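Local coordinates for aminotransferase, class V family protein (Trichomonas vaginalis, PDB 5F8V), which probably catalyses the pyridoxal-phosphate-dependent transfer of an amino group between O-phospho-L-serine and 2-oxoglutarate in the second step of serine biosynthesis from 3-phosphoglycerate, at residues Phe73-Ala78 with Ala207-Val211; Asn70-Val74 with Gln236-Cys241; Ala278-Tyr282 with Arg300-Met305. The contacts are given in a common frame with arbitrary orientation. Residues are numbered along the deposited sequence.

Interaction 1 (Phe73-Ala78 with Ala207-Val211); sequences FVAGGA and AGMSV
Phe-73 (chi1 m) lays its ring beside Met-209, whose SD meets the ring edge 4.0 Å from CD1 in a Met-aromatic contact, and packs CE1 3.7 Å from Val-211 CG2. Strands 73-75 and 209-211 run antiparallel, axes 4.8 Å apart at 149°. Phe-73/Val-211, a non-hydrogen-bonded pair, share one sheet face; Val-74/Ser-210, hydrogen-bonded (Val-74 N to Ser-210 O 2.9 Å, Ser-210 N to Val-74 O 3.0 Å), share the other; non-hydrogen-bonded Ala-75/Met-209 diverge. Gly-76 N donates to Gly-208 O (2.7 Å); at their backbone angles (phi 99° and 108°) a CB would clash with the preceding carbonyl O. Ser-210 (chi1 m) donates OG to Gly-76 O (2.6 Å), linking the strand to the turn before Gly-77, N-cap of helix 78-89. This glycine-rich turn binds phosphate: Ala-78 N hydrogen-bonds OP1 of the lysine-pyridoxal-phosphate adduct at position 202. Ala-75 packs on Gly-76 of the second subunit, while helices 46-63 and 248-263 cover Phe-73 and strand 193-199 flanks strand 209-215.

Interaction 2 (Asn70-Val74 with Gln236-Cys241); sequences NILFV and QVKNNC
Asn-70 opens the extended segment 70-74 with its CB toward 236-241, bringing OD1 to 3.7 Å from Val-237 CG1; the two CA atoms lie 7.1 Å apart. Ile-71 points the other way, toward helix 46-63. Leu-72 (chi1 m, chi2 t) again turns toward the partner and is wedged among three residues: its CD1 lies 3.8 Å from Gln-236 CB, and its CD2 is 3.7 Å from Val-237 CG2 and 3.5 Å from Cys-241 SG. This alternation is that of a beta strand; 69-75 is the outermost strand, within this chain, of the mixed seven-stranded sheet of the large domain of a fold-type I aminotransferase, here packed against the end of helix 233-238. A Schellman motif ends that helix: Cys-241 N bonds Gln-236 O (2.9 Å), Asn-240 N bonds Val-237 O (3.2 Å), and phi is positive at Asn-240 (50°) and Cys-241 (54°). The turn brings Cys-241 (chi1 m) back, its CA 6.3 Å from Leu-72 CA. Phe-73 sends its ring away, but one water donates to both Phe-73 O (2.7 Å) and Cys-241 O (3.0 Å). Val-74 places CG1 4.0 Å from Gln-236 CD, while Gln-236 NE2 bonds Thr-230 O.

Interaction 3 (Ala278-Tyr282 with Arg300-Met305); sequences AKKVY and RSRMNM
Met-305 (chi1 m, chi3 m), on strand 304-307, fills the apolar centre against segment 278-282 of helix 267-286. Its SD is 3.7 Å from Val-281 CB and 4.1 Å from Ala-278 CB, while CG presses to 3.3 Å from Tyr-282 CZ; SD also sits 4.8 Å from the Tyr-282 ring centroid, obliquely, in a Met-aromatic contact. Ala-278, Val-281 and Tyr-282 all point toward 300-305 from one side of the helix, whose backbone bond Tyr-282 N to Ala-278 O is 2.9 Å. The closest CA pair is Ala-278 and Arg-302, 5.1 Å, and Ala-278 CB is 3.8 Å from Arg-302 O. Tyr-282 (chi1 m) carries Met-305 CG over one ring face and Arg-300 CD over the opposite face, a CH-pi contact 3.7 Å from the centroid. Arg-300 stretches along the ring, chi2 to chi4 near 180°, and its guanidinium continues to a salt bridge with Asp-286, at the C-terminal end of the same helix. At the polar edge, Tyr-282 OH donates to Ser-301 O (2.7 Å); Ser-301 OG accepts from Met-303 N and Asn-304 N, both 3.0 Å, forming an ST turn and an ST motif, and also hydrogen-bonds Asn-156 OD1. This packing joins helix 267-286 to the two-stranded sheet 304-307/345-348; the ring is contacted on both faces and hydrogen-bonded at its hydroxyl, so a polar end is satisfied at the edge of a largely apolar contact.

Interactions 1 and 2 share Phe-73 and Val-74 on strand 69-75, with centres about 12 Å apart; they touch where Val-211 CG1 lies 3.9 Å from Leu-72 O. One strand thus uses its edge for a sheet neighbour and its side chains for a helix end. Interaction 1 reaches the active site, since the turn after the strand gives the phosphate of the cofactor, attached to the lysine at position 202, a backbone hydrogen bond from Ala-78 N. Interaction 3, later in the chain and across its centre, involves a strand of a separate two-stranded sheet: its centre lies about 26 Å from that of interaction 1, nearest atoms about 13 Å apart, and about 34 Å from that of interaction 2.

Interaction 1 (Phe73-Ala78 with Ala207-Val211)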
# COMPACT_ATOMS: atom_id res chain seq x y z
N PHE A 73 -4.45 -9.78 -3.74
CA PHE A 73 -3.76 -8.50 -3.91
C PHE A 73 -3.96 -7.79 -2.59
O PHE A 73 -5.10 -7.61 -2.15
CB PHE A 73 -4.40 -7.67 -5.02
CG PHE A 73 -4.24 -8.26 -6.39
CD1 PHE A 73 -3.03 -8.13 -7.07
CD2 PHE A 73 -5.28 -8.94 -7.01
CE1 PHE A 73 -2.87 -8.67 -8.34
CE2 PHE A 73 -5.12 -9.49 -8.28
CZ PHE A 73 -3.92 -9.35 -8.94
N VAL A 74 -2.86 -7.38 -1.96
CA VAL A 74 -2.91 -6.70 -0.66
C VAL A 74 -2.10 -5.41 -0.63
O VAL A 74 -1.16 -5.24 -1.41
CB VAL A 74 -2.46 -7.62 0.49
CG1 VAL A 74 -3.51 -8.69 0.72
CG2 VAL A 74 -1.09 -8.26 0.21
N ALA A 75 -2.49 -4.49 0.25
CA ALA A 75 -1.71 -3.29 0.51
C ALA A 75 -0.45 -3.71 1.26
O ALA A 75 -0.47 -4.69 1.99
CB ALA A 75 -2.51 -2.30 1.35
N GLY A 76 0.64 -2.99 1.05
CA GLY A 76 1.89 -3.24 1.77
C GLY A 76 2.90 -4.06 0.98
O GLY A 76 2.53 -4.94 0.20
N GLY A 77 4.18 -3.77 1.20
CA GLY A 77 5.27 -4.44 0.50
C GLY A 77 5.59 -5.79 1.09
O GLY A 77 4.89 -6.29 1.98
N ALA A 78 6.68 -6.37 0.60
CA ALA A 78 7.13 -7.68 1.05
C ALA A 78 7.42 -7.75 2.55
O ALA A 78 7.11 -8.75 3.20
CB ALA A 78 8.35 -8.12 0.25
N ALA A 207 5.10 0.14 -6.24
CA ALA A 207 5.38 -0.12 -4.83
C ALA A 207 4.15 0.20 -4.00
O ALA A 207 3.36 1.07 -4.37
CB ALA A 207 6.56 0.70 -4.36
N GLY A 208 4.01 -0.50 -2.88
CA GLY A 208 2.87 -0.35 -1.98
C GLY A 208 1.91 -1.54 -2.00
O GLY A 208 0.98 -1.58 -1.19
N MET A 209 2.14 -2.49 -2.91
CA MET A 209 1.24 -3.62 -3.12
C MET A 209 2.01 -4.93 -3.28
O MET A 209 3.09 -4.95 -3.88
CB MET A 209 0.37 -3.38 -4.37
CG MET A 209 -0.68 -4.46 -4.66
SD MET A 209 -0.12 -5.80 -5.73
CE MET A 209 -0.23 -4.99 -7.32
N SER A 210 1.43 -6.01 -2.76
CA SER A 210 1.98 -7.36 -2.89
C SER A 210 0.92 -8.34 -3.37
O SER A 210 -0.27 -8.18 -3.08
CB SER A 210 2.53 -7.87 -1.55
OG SER A 210 3.55 -7.03 -1.03
N VAL A 211 1.37 -9.36 -4.11
CA VAL A 211 0.57 -10.53 -4.40
C VAL A 211 0.89 -11.59 -3.36
O VAL A 211 2.07 -11.84 -3.07
CB VAL A 211 0.84 -11.07 -5.82
CG1 VAL A 211 0.43 -12.53 -5.98
CG2 VAL A 211 0.13 -10.19 -6.84

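Interaction 2 (Asn70-Val74 with Gln236-Cys241)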
# COMPACT_ATOMS: atom_id res chain seq x y z
N ASN A 70 -5.80 -19.78 -3.29
CA ASN A 70 -6.36 -18.42 -3.37
C ASN A 70 -5.29 -17.44 -3.87
O ASN A 70 -4.10 -17.64 -3.62
CB ASN A 70 -6.83 -17.93 -2.00
CG ASN A 70 -7.91 -18.81 -1.40
OD1 ASN A 70 -9.00 -18.93 -1.95
ND2 ASN A 70 -7.61 -19.42 -0.26
N ILE A 71 -5.73 -16.38 -4.56
CA ILE A 71 -4.85 -15.31 -5.03
C ILE A 71 -5.28 -14.02 -4.36
O ILE A 71 -6.46 -13.64 -4.44
CB ILE A 71 -4.88 -15.16 -6.57
CG1 ILE A 71 -4.45 -16.48 -7.25
CG2 ILE A 71 -3.97 -14.02 -7.02
CD1 ILE A 71 -4.63 -16.50 -8.75
N LEU A 72 -4.35 -13.35 -3.68
CA LEU A 72 -4.63 -12.07 -3.03
C LEU A 72 -3.82 -10.94 -3.62
O LEU A 72 -2.66 -11.11 -3.98
CB LEU A 72 -4.32 -12.15 -1.52
CG LEU A 72 -4.93 -13.28 -0.69
CD1 LEU A 72 -4.58 -13.06 0.77
CD2 LEU A 72 -6.44 -13.36 -0.86
N PHE A 73 -4.45 -9.78 -3.74
CA PHE A 73 -3.76 -8.50 -3.91
C PHE A 73 -3.96 -7.79 -2.59
O PHE A 73 -5.10 -7.61 -2.15
CB PHE A 73 -4.40 -7.67 -5.02
CG PHE A 73 -4.24 -8.26 -6.39
CD1 PHE A 73 -3.03 -8.13 -7.07
CD2 PHE A 73 -5.28 -8.94 -7.01
CE1 PHE A 73 -2.87 -8.67 -8.34
CE2 PHE A 73 -5.12 -9.49 -8.28
CZ PHE A 73 -3.92 -9.35 -8.94
N VAL A 74 -2.86 -7.38 -1.96
CA VAL A 74 -2.91 -6.70 -0.66
C VAL A 74 -2.10 -5.41 -0.63
O VAL A 74 -1.16 -5.24 -1.41
CB VAL A 74 -2.46 -7.62 0.49
CG1 VAL A 74 -3.51 -8.69 0.72
CG2 VAL A 74 -1.09 -8.26 0.21
N GLN A 236 -9.03 -11.56 4.21
CA GLN A 236 -8.85 -11.12 2.81
C GLN A 236 -9.61 -12.00 1.82
O GLN A 236 -10.36 -11.50 0.99
CB GLN A 236 -7.36 -11.08 2.41
CG GLN A 236 -6.52 -10.01 3.11
CD GLN A 236 -6.97 -8.59 2.81
OE1 GLN A 236 -7.61 -8.32 1.79
NE2 GLN A 236 -6.66 -7.68 3.72
N VAL A 237 -9.42 -13.32 1.95
CA VAL A 237 -10.09 -14.30 1.08
C VAL A 237 -11.62 -14.18 1.19
O VAL A 237 -12.32 -14.05 0.19
CB VAL A 237 -9.63 -15.75 1.42
CG1 VAL A 237 -10.49 -16.80 0.70
CG2 VAL A 237 -8.16 -15.94 1.08
N LYS A 238 -12.11 -14.18 2.43
CA LYS A 238 -13.54 -14.07 2.74
C LYS A 238 -14.22 -12.85 2.09
O LYS A 238 -15.38 -12.93 1.71
CB LYS A 238 -13.75 -14.01 4.27
CG LYS A 238 -15.18 -14.29 4.74
CD LYS A 238 -15.27 -14.21 6.26
CE LYS A 238 -16.67 -14.53 6.77
NZ LYS A 238 -17.68 -13.53 6.32
N ASN A 239 -13.48 -11.73 1.97
CA ASN A 239 -14.00 -10.48 1.40
C ASN A 239 -13.43 -10.11 0.01
O ASN A 239 -13.44 -8.93 -0.36
CB ASN A 239 -13.75 -9.33 2.39
CG ASN A 239 -14.57 -9.46 3.66
OD1 ASN A 239 -15.76 -9.14 3.67
ND2 ASN A 239 -13.94 -9.90 4.74
N ASN A 240 -12.95 -11.10 -0.74
CA ASN A 240 -12.42 -10.91 -2.11
C ASN A 240 -11.38 -9.77 -2.22
O ASN A 240 -11.42 -8.98 -3.16
CB ASN A 240 -13.57 -10.68 -3.10
CG ASN A 240 -14.54 -11.85 -3.14
OD1 ASN A 240 -14.19 -12.95 -3.56
ND2 ASN A 240 -15.78 -11.61 -2.69
N CYS A 241 -10.48 -9.71 -1.24
CA CYS A 241 -9.49 -8.63 -1.08
C CYS A 241 -10.07 -7.22 -1.04
O CYS A 241 -9.37 -6.24 -1.33
CB CYS A 241 -8.41 -8.73 -2.15
SG CYS A 241 -7.40 -10.19 -1.95
O HOH W 1 -6.48 -5.35 -1.44

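Interaction 3 (Ala278-Tyr282 with Arg300-Met305)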
# COMPACT_ATOMS: atom_id res chain seq x y z
N ALA A 278 20.70 -12.31 -19.19
CA ALA A 278 21.64 -12.69 -18.11
C ALA A 278 22.95 -13.27 -18.62
O ALA A 278 24.02 -12.91 -18.13
CB ALA A 278 20.99 -13.67 -17.14
N LYS A 279 22.86 -14.15 -19.62
CA LYS A 279 24.04 -14.80 -20.22
C LYS A 279 25.02 -13.77 -20.81
O LYS A 279 26.23 -13.85 -20.58
CB LYS A 279 23.59 -15.80 -21.30
CG LYS A 279 24.69 -16.68 -21.88
CD LYS A 279 24.19 -17.40 -23.13
CE LYS A 279 25.22 -18.39 -23.67
NZ LYS A 279 25.35 -19.58 -22.79
N LYS A 280 24.49 -12.80 -21.55
CA LYS A 280 25.28 -11.66 -22.04
C LYS A 280 25.98 -10.89 -20.91
O LYS A 280 27.16 -10.60 -21.00
CB LYS A 280 24.41 -10.71 -22.87
CG LYS A 280 23.95 -11.26 -24.21
CD LYS A 280 23.21 -10.19 -25.01
CE LYS A 280 23.05 -10.57 -26.48
NZ LYS A 280 22.23 -9.58 -27.23
N VAL A 281 25.25 -10.59 -19.83
CA VAL A 281 25.82 -9.82 -18.72
C VAL A 281 26.93 -10.63 -18.04
O VAL A 281 27.99 -10.09 -17.76
CB VAL A 281 24.77 -9.35 -17.68
CG1 VAL A 281 25.43 -8.63 -16.52
CG2 VAL A 281 23.71 -8.46 -18.32
N TYR A 282 26.68 -11.92 -17.79
CA TYR A 282 27.67 -12.78 -17.13
C TYR A 282 28.90 -13.04 -17.99
O TYR A 282 30.01 -13.08 -17.46
CB TYR A 282 27.06 -14.13 -16.67
CG TYR A 282 26.20 -13.99 -15.43
CD1 TYR A 282 26.73 -13.49 -14.25
CD2 TYR A 282 24.84 -14.35 -15.44
CE1 TYR A 282 25.96 -13.35 -13.11
CE2 TYR A 282 24.05 -14.22 -14.30
CZ TYR A 282 24.62 -13.72 -13.13
OH TYR A 282 23.89 -13.56 -11.97
N ARG A 300 23.49 -18.72 -10.09
CA ARG A 300 23.50 -17.35 -10.61
C ARG A 300 22.10 -16.87 -10.98
O ARG A 300 21.39 -17.52 -11.75
CB ARG A 300 24.44 -17.19 -11.80
CG ARG A 300 25.88 -16.98 -11.38
CD ARG A 300 26.81 -16.84 -12.58
NE ARG A 300 28.09 -16.23 -12.21
CZ ARG A 300 29.11 -16.04 -13.05
NH1 ARG A 300 29.03 -16.42 -14.32
NH2 ARG A 300 30.22 -15.46 -12.60
N SER A 301 21.72 -15.72 -10.43
CA SER A 301 20.44 -15.09 -10.71
C SER A 301 20.35 -14.60 -12.15
O SER A 301 21.33 -14.08 -12.70
CB SER A 301 20.22 -13.92 -9.75
OG SER A 301 19.03 -13.21 -10.02
N ARG A 302 19.18 -14.79 -12.75
CA ARG A 302 18.87 -14.20 -14.04
C ARG A 302 18.45 -12.74 -13.89
O ARG A 302 18.49 -12.00 -14.86
CB ARG A 302 17.73 -14.94 -14.75
CG ARG A 302 17.98 -16.42 -15.04
CD ARG A 302 16.69 -17.21 -15.25
NE ARG A 302 15.78 -16.99 -14.12
CZ ARG A 302 14.58 -16.42 -14.17
NH1 ARG A 302 14.01 -16.07 -15.32
NH2 ARG A 302 13.91 -16.23 -13.03
N MET A 303 18.03 -12.35 -12.69
CA MET A 303 17.39 -11.05 -12.43
C MET A 303 18.34 -10.00 -11.87
O MET A 303 18.19 -8.82 -12.17
CB MET A 303 16.23 -11.23 -11.45
CG MET A 303 15.11 -12.16 -11.88
SD MET A 303 14.04 -11.47 -13.18
CE MET A 303 14.83 -12.18 -14.62
N ASN A 304 19.29 -10.42 -11.03
CA ASN A 304 20.21 -9.50 -10.37
C ASN A 304 21.63 -10.04 -10.50
O ASN A 304 21.92 -11.14 -10.03
CB ASN A 304 19.83 -9.32 -8.90
CG ASN A 304 18.37 -8.94 -8.71
OD1 ASN A 304 17.51 -9.82 -8.56
ND2 ASN A 304 18.07 -7.64 -8.77
N MET A 305 22.49 -9.26 -11.14
CA MET A 305 23.83 -9.69 -11.48
C MET A 305 24.83 -8.77 -10.80
O MET A 305 25.26 -7.80 -11.41
CB MET A 305 24.01 -9.65 -13.00
CG MET A 305 23.27 -10.78 -13.70
SD MET A 305 22.32 -10.31 -15.13
CE MET A 305 20.76 -9.83 -14.39